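Local coordinates for mannitol dehydrogenase (PDB 3TWO), which probably reduces cinnamaldehydes to the corresponding alcohols, and the reverse, with NADP(H) as coenzyme, as a zinc-containing member of the medium-chain alcohol dehydrogenase family, at residues Ala97-Pro100 / Cys101-Gln105; Thr164-Ser167 / Pro168-Ser172. One frame throughout, in Å; residues are numbered along the deposited sequence.

Contact 1. Residues Ala97-Pro100 / Cys101-Gln105; sequences ACKP and CKEHQ. With ZN (zinc ion), chain H.
Cys98 and Cys101 turn their thiolates onto one zinc ion by different torsions: SG of Cys98 sits between its own backbone N and carbonyl carbon (chi1 73°), whereas SG of Cys101 stands opposite its carbonyl carbon (chi1 -77°). Cys98 SG binds the zinc at 2.2 Å and Cys101 SG at 2.4 Å; Cys95 and Cys109 complete a four-cysteine site, the structural zinc site known from this family. Cys98 is also the N-cap of the short helix 99-102. Its SG accepts from Cys101 N at 3.4 Å, with a nearly straight N-H...S angle of 163°, an amide-to-thiolate bond that probably offsets a little of the thiolate's negative charge. The carbonyl of Cys98 takes Lys102 N at 2.8 Å, and Lys99 O takes Glu103 N. The helix then closes in a Schellman motif: Gln105 N reaches back to Pro100 O at 2.8 Å, His104 N bonds Cys101 O, and His104 adopts the positive phi of the C-prime residue. Lys102, bent at chi2 and chi4, brings its CE 3.5 Å from Ala97 CA. Lys99 and Glu103 run side by side, but the charged end of Lys99 is modelled in a salt bridge to Glu234 of the second subunit, though the position of its NZ is doubtful. Around this one-turn helix there are mainly loops: Pro100 packs on Phe108, Cys101 on Ser94 just past strand 91-93, and Gln105 on Asn285 of the second subunit.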
loop_
_atom_site.group_PDB
_atom_site.type_symbol
_atom_site.label_atom_id
_atom_site.label_comp_id
_atom_site.label_asym_id
_atom_site.label_seq_id
_atom_site.Cartn_x
_atom_site.Cartn_y
_atom_site.Cartn_z
ATOM N N ALA B 97 -13.246 12.788 -21.940
ATOM C CA ALA B 97 -14.561 13.007 -21.364
ATOM C C ALA B 97 -14.764 12.356 -20.003
ATOM O O ALA B 97 -15.805 12.547 -19.413
ATOM C CB ALA B 97 -15.675 12.600 -22.352
ATOM N N CYS B 98 -13.765 11.674 -19.466
ATOM C CA CYS B 98 -13.901 10.970 -18.199
ATOM C C CYS B 98 -13.180 11.675 -17.016
ATOM O O CYS B 98 -12.520 12.724 -17.164
ATOM C CB CYS B 98 -13.378 9.529 -18.354
ATOM S SG CYS B 98 -11.491 9.508 -18.480
ATOM N N LYS B 99 -13.329 11.096 -15.835
ATOM C CA LYS B 99 -12.812 11.736 -14.656
ATOM C C LYS B 99 -11.312 11.800 -14.757
ATOM O O LYS B 99 -10.778 12.852 -14.582
ATOM C CB LYS B 99 -13.216 11.016 -13.365
ATOM C CG LYS B 99 -13.001 11.898 -12.125
ATOM C CD LYS B 99 -14.129 11.734 -11.109
ATOM C CE LYS B 99 -14.057 10.381 -10.335
ATOM N NZ LYS B 99 -12.739 10.290 -9.628
ATOM N N PRO B 100 -10.638 10.677 -15.059
ATOM C CA PRO B 100 -9.186 10.853 -15.159
ATOM C C PRO B 100 -8.749 11.887 -16.234
ATOM O O PRO B 100 -7.799 12.636 -15.967
ATOM C CB PRO B 100 -8.680 9.446 -15.478
ATOM C CG PRO B 100 -9.684 8.542 -14.909
ATOM C CD PRO B 100 -11.010 9.254 -14.899
ATOM N N CYS B 101 -9.398 11.917 -17.405
ATOM C CA CYS B 101 -9.033 12.868 -18.432
ATOM C C CYS B 101 -9.230 14.276 -17.933
ATOM O O CYS B 101 -8.368 15.136 -18.214
ATOM C CB CYS B 101 -9.820 12.682 -19.742
ATOM S SG CYS B 101 -9.219 11.284 -20.755
ATOM N N LYS B 102 -10.342 14.515 -17.220
ATOM C CA LYS B 102 -10.637 15.856 -16.710
ATOM C C LYS B 102 -9.655 16.264 -15.588
ATOM O O LYS B 102 -9.293 17.428 -15.488
ATOM C CB LYS B 102 -12.079 15.971 -16.246
ATOM C CG LYS B 102 -13.055 16.448 -17.390
ATOM C CD LYS B 102 -12.798 15.827 -18.815
ATOM C CE LYS B 102 -14.017 16.029 -19.688
ATOM N NZ LYS B 102 -14.617 17.370 -19.496
ATOM N N GLU B 103 -9.185 15.302 -14.791
ATOM C CA GLU B 103 -8.179 15.587 -13.772
ATOM C C GLU B 103 -6.725 15.550 -14.320
ATOM O O GLU B 103 -5.757 15.497 -13.543
ATOM C CB GLU B 103 -8.393 14.677 -12.555
ATOM C CG GLU B 103 -9.692 15.098 -11.884
ATOM C CD GLU B 103 -10.163 14.157 -10.792
ATOM O OE1 GLU B 103 -9.669 13.010 -10.693
ATOM O OE2 GLU B 103 -11.045 14.575 -10.006
ATOM N N HIS B 104 -6.556 15.602 -15.645
ATOM C CA HIS B 104 -5.196 15.612 -16.198
ATOM C C HIS B 104 -4.379 14.368 -15.786
ATOM O O HIS B 104 -3.167 14.452 -15.544
ATOM C CB HIS B 104 -4.443 16.845 -15.685
ATOM C CG HIS B 104 -5.147 18.110 -15.956
ATOM N ND1 HIS B 104 -5.291 18.614 -17.235
ATOM C CD2 HIS B 104 -5.768 18.982 -15.120
ATOM C CE1 HIS B 104 -5.966 19.749 -17.171
ATOM N NE2 HIS B 104 -6.273 19.984 -15.907
ATOM N N GLN B 105 -5.059 13.228 -15.708
ATOM C CA GLN B 105 -4.392 11.943 -15.522
ATOM C C GLN B 105 -4.869 11.010 -16.656
ATOM O O GLN B 105 -5.439 9.925 -16.394
ATOM C CB GLN B 105 -4.822 11.331 -14.189
ATOM C CG GLN B 105 -4.604 12.159 -12.994
ATOM C CD GLN B 105 -3.313 11.778 -12.362
ATOM O OE1 GLN B 105 -2.256 12.246 -12.804
ATOM N NE2 GLN B 105 -3.361 10.882 -11.330
HETATM ZN ZN ZN H . -10.905 9.533 -20.648
#

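Contact 2. Residues Thr164-Ser167 / Pro168-Ser172; sequences TTYS and PLKFS. With NDP (NADPH dihydro-nicotinamide-adenine-dinucleotide phosphate), chain F.
Phe171 N donates to Ser167 O at 2.9 Å, and one residue earlier Lys170 N bonds Tyr166 O at 3.1 Å; these are the i to i+4 bonds of helix 158-171. Side-chain hydroxyls bond outside the segment: Ser167 OG to Glu298, Tyr166 OH to Glu301, and Thr164 OG1 to the carbonyl of Cys160, a ligand of the other zinc. Thr164 OG1 also approaches the coenzyme, 3.3 Å from nicotinamide C4N, the carbon that carries the hydride in NADPH. Pro168 kinks the helix, since its N has no hydrogen to give and its CD presses instead to 3.1 Å from Thr164 O. The same helix packs against the Rossmann-type nucleotide-binding fold, with Thr165 and Leu169 on helix 187-198 and Pro168 and Leu169 on strand 235-240. Lys170 bends back at chi2 (-99°) and lays CD over one face of the Tyr166 ring, a CH-pi contact of 3.8 Å to the centroid. Tyr166 also meets Tyr195 edge-to-face. At the far end Phe171 makes further edge-to-face contacts, with Tyr289 and with Tyr257 of the second subunit.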
loop_
_atom_site.group_PDB
_atom_site.type_symbol
_atom_site.label_atom_id
_atom_site.label_comp_id
_atom_site.label_asym_id
_atom_site.label_seq_id
_atom_site.Cartn_x
_atom_site.Cartn_y
_atom_site.Cartn_z
ATOM N N THR B 164 7.920 9.805 -14.899
ATOM C CA THR B 164 7.531 8.678 -14.084
ATOM C C THR B 164 8.147 8.782 -12.685
ATOM O O THR B 164 7.575 8.254 -11.698
ATOM C CB THR B 164 7.902 7.324 -14.724
ATOM O OG1 THR B 164 7.192 7.179 -15.977
ATOM C CG2 THR B 164 7.498 6.148 -13.792
ATOM N N THR B 165 9.272 9.494 -12.584
ATOM C CA THR B 165 9.941 9.555 -11.320
ATOM C C THR B 165 9.685 10.906 -10.702
ATOM O O THR B 165 9.549 10.979 -9.483
ATOM C CB THR B 165 11.444 9.380 -11.492
ATOM O OG1 THR B 165 11.880 10.328 -12.454
ATOM C CG2 THR B 165 11.759 7.945 -12.030
ATOM N N TYR B 166 9.607 11.963 -11.527
ATOM C CA TYR B 166 9.234 13.272 -11.036
ATOM C C TYR B 166 7.863 13.205 -10.260
ATOM O O TYR B 166 7.693 13.786 -9.163
ATOM C CB TYR B 166 9.094 14.213 -12.228
ATOM C CG TYR B 166 8.696 15.649 -11.898
ATOM C CD1 TYR B 166 9.647 16.594 -11.452
ATOM C CD2 TYR B 166 7.370 16.082 -12.080
ATOM C CE1 TYR B 166 9.265 17.950 -11.206
ATOM C CE2 TYR B 166 6.986 17.411 -11.815
ATOM C CZ TYR B 166 7.939 18.328 -11.402
ATOM O OH TYR B 166 7.531 19.598 -11.122
ATOM N N SER B 167 6.910 12.475 -10.850
ATOM C CA SER B 167 5.532 12.546 -10.362
ATOM C C SER B 167 5.402 12.094 -8.875
ATOM O O SER B 167 4.813 12.776 -8.103
ATOM C CB SER B 167 4.551 11.788 -11.302
ATOM O OG SER B 167 3.168 11.914 -10.843
ATOM N N PRO B 168 5.922 10.921 -8.499
ATOM C CA PRO B 168 5.651 10.459 -7.119
ATOM C C PRO B 168 6.500 11.235 -6.125
ATOM O O PRO B 168 6.121 11.374 -4.960
ATOM C CB PRO B 168 6.093 8.993 -7.137
ATOM C CG PRO B 168 6.901 8.854 -8.412
ATOM C CD PRO B 168 6.365 9.834 -9.364
ATOM N N LEU B 169 7.627 11.755 -6.596
ATOM C CA LEU B 169 8.451 12.621 -5.771
ATOM C C LEU B 169 7.654 13.857 -5.309
ATOM O O LEU B 169 7.703 14.204 -4.108
ATOM C CB LEU B 169 9.774 13.029 -6.490
ATOM C CG LEU B 169 10.882 11.975 -6.560
ATOM C CD1 LEU B 169 12.026 12.388 -7.551
ATOM C CD2 LEU B 169 11.478 11.618 -5.143
ATOM N N LYS B 170 6.931 14.486 -6.236
ATOM C CA LYS B 170 6.040 15.597 -5.931
ATOM C C LYS B 170 4.824 15.139 -5.164
ATOM O O LYS B 170 4.435 15.790 -4.241
ATOM C CB LYS B 170 5.484 16.270 -7.214
ATOM C CG LYS B 170 6.540 16.538 -8.263
ATOM C CD LYS B 170 6.976 17.946 -8.216
ATOM C CE LYS B 170 7.508 18.416 -6.958
ATOM N NZ LYS B 170 6.872 19.842 -6.974
ATOM N N PHE B 171 4.206 14.045 -5.583
ATOM C CA PHE B 171 3.036 13.529 -4.877
ATOM C C PHE B 171 3.305 13.254 -3.373
ATOM O O PHE B 171 2.488 13.620 -2.542
ATOM C CB PHE B 171 2.551 12.238 -5.557
ATOM C CG PHE B 171 1.411 11.546 -4.864
ATOM C CD1 PHE B 171 0.109 12.082 -4.869
ATOM C CD2 PHE B 171 1.615 10.296 -4.255
ATOM C CE1 PHE B 171 -0.980 11.360 -4.262
ATOM C CE2 PHE B 171 0.548 9.602 -3.655
ATOM C CZ PHE B 171 -0.763 10.138 -3.671
ATOM N N SER B 172 4.446 12.624 -3.054
ATOM C CA SER B 172 4.829 12.367 -1.648
ATOM C C SER B 172 5.498 13.594 -0.963
ATOM O O SER B 172 5.967 13.490 0.172
ATOM C CB SER B 172 5.750 11.133 -1.549
ATOM O OG SER B 172 5.066 9.917 -1.879
HETATM P PA NDP F . 16.572 -0.067 -16.806
HETATM O O1A NDP F . 17.103 -1.439 -16.850
HETATM O O2A NDP F . 17.405 1.257 -16.987
HETATM O O5B NDP F . 16.990 0.056 -15.235
HETATM C C5B NDP F . 16.682 -1.042 -14.221
HETATM C C4B NDP F . 17.729 -0.959 -13.116
HETATM O O4B NDP F . 17.456 -1.775 -11.901
HETATM C C3B NDP F . 19.090 -1.415 -13.687
HETATM O O3B NDP F . 20.101 -0.421 -13.270
HETATM C C2B NDP F . 19.315 -2.776 -12.974
HETATM O O2B NDP F . 20.740 -2.924 -12.824
HETATM C C1B NDP F . 18.707 -2.514 -11.575
HETATM N N9A NDP F . 18.147 -3.729 -10.939
HETATM C C8A NDP F . 17.601 -4.777 -11.598
HETATM N N7A NDP F . 17.168 -5.624 -10.678
HETATM C C5A NDP F . 17.429 -5.129 -9.471
HETATM C C6A NDP F . 17.200 -5.580 -8.184
HETATM N N6A NDP F . 16.594 -6.784 -7.900
HETATM N N1A NDP F . 17.624 -4.798 -7.198
HETATM C C2A NDP F . 18.199 -3.631 -7.388
HETATM N N3A NDP F . 18.415 -3.170 -8.597
HETATM C C4A NDP F . 18.046 -3.922 -9.648
HETATM O O3 NDP F . 15.051 0.116 -16.424
HETATM P PN NDP F . 14.235 1.403 -16.527
HETATM O O1N NDP F . 14.683 2.428 -15.558
HETATM O O2N NDP F . 13.957 1.908 -17.968
HETATM O O5D NDP F . 12.825 0.867 -16.077
HETATM C C5D NDP F . 12.754 0.089 -14.786
HETATM C C4D NDP F . 11.319 -0.565 -14.615
HETATM O O4D NDP F . 10.452 0.585 -14.587
HETATM C C3D NDP F . 10.837 -1.472 -15.781
HETATM O O3D NDP F . 10.111 -2.597 -15.214
HETATM C C2D NDP F . 9.942 -0.494 -16.578
HETATM O O2D NDP F . 8.950 -1.187 -17.251
HETATM C C1D NDP F . 9.295 0.293 -15.414
HETATM N N1N NDP F . 8.616 1.568 -15.828
HETATM C C2N NDP F . 7.377 1.882 -15.226
HETATM C C3N NDP F . 6.705 3.045 -15.565
HETATM C C7N NDP F . 5.412 3.393 -14.830
HETATM O O7N NDP F . 5.166 2.906 -13.714
HETATM N N7N NDP F . 4.744 4.421 -15.341
HETATM C C4N NDP F . 7.249 3.899 -16.553
HETATM C C5N NDP F . 8.517 3.617 -17.141
HETATM C C6N NDP F . 9.193 2.464 -16.800
HETATM P P2B NDP F . 21.495 -4.271 -13.069
HETATM O O1X NDP F . 22.738 -3.851 -14.053
HETATM O O2X NDP F . 21.835 -4.895 -11.787
HETATM O O3X NDP F . 20.547 -5.195 -13.949
#

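How the contacts relate
Each contact is a local turn within its own unbroken piece of chain, on a different helix: contact 1 holds the short helix 99-102 at the surface, contact 2 the last turns of the longer helix 158-171, where the contact is buried. Metal ligation and capping do the work in the first, where few side chains are covered; in the second, aromatic and aliphatic packing takes over, with hydroxyls bonded to helix 296-308 or back to carbonyls of their own helix. Contact 1 supplies two ligands of the four-cysteine zinc, while Thr164 of contact 2 borders the nicotinamide. Their centres are about 19 Å apart and their nearest atoms about 6 Å, without touching, yet each also reaches the second subunit.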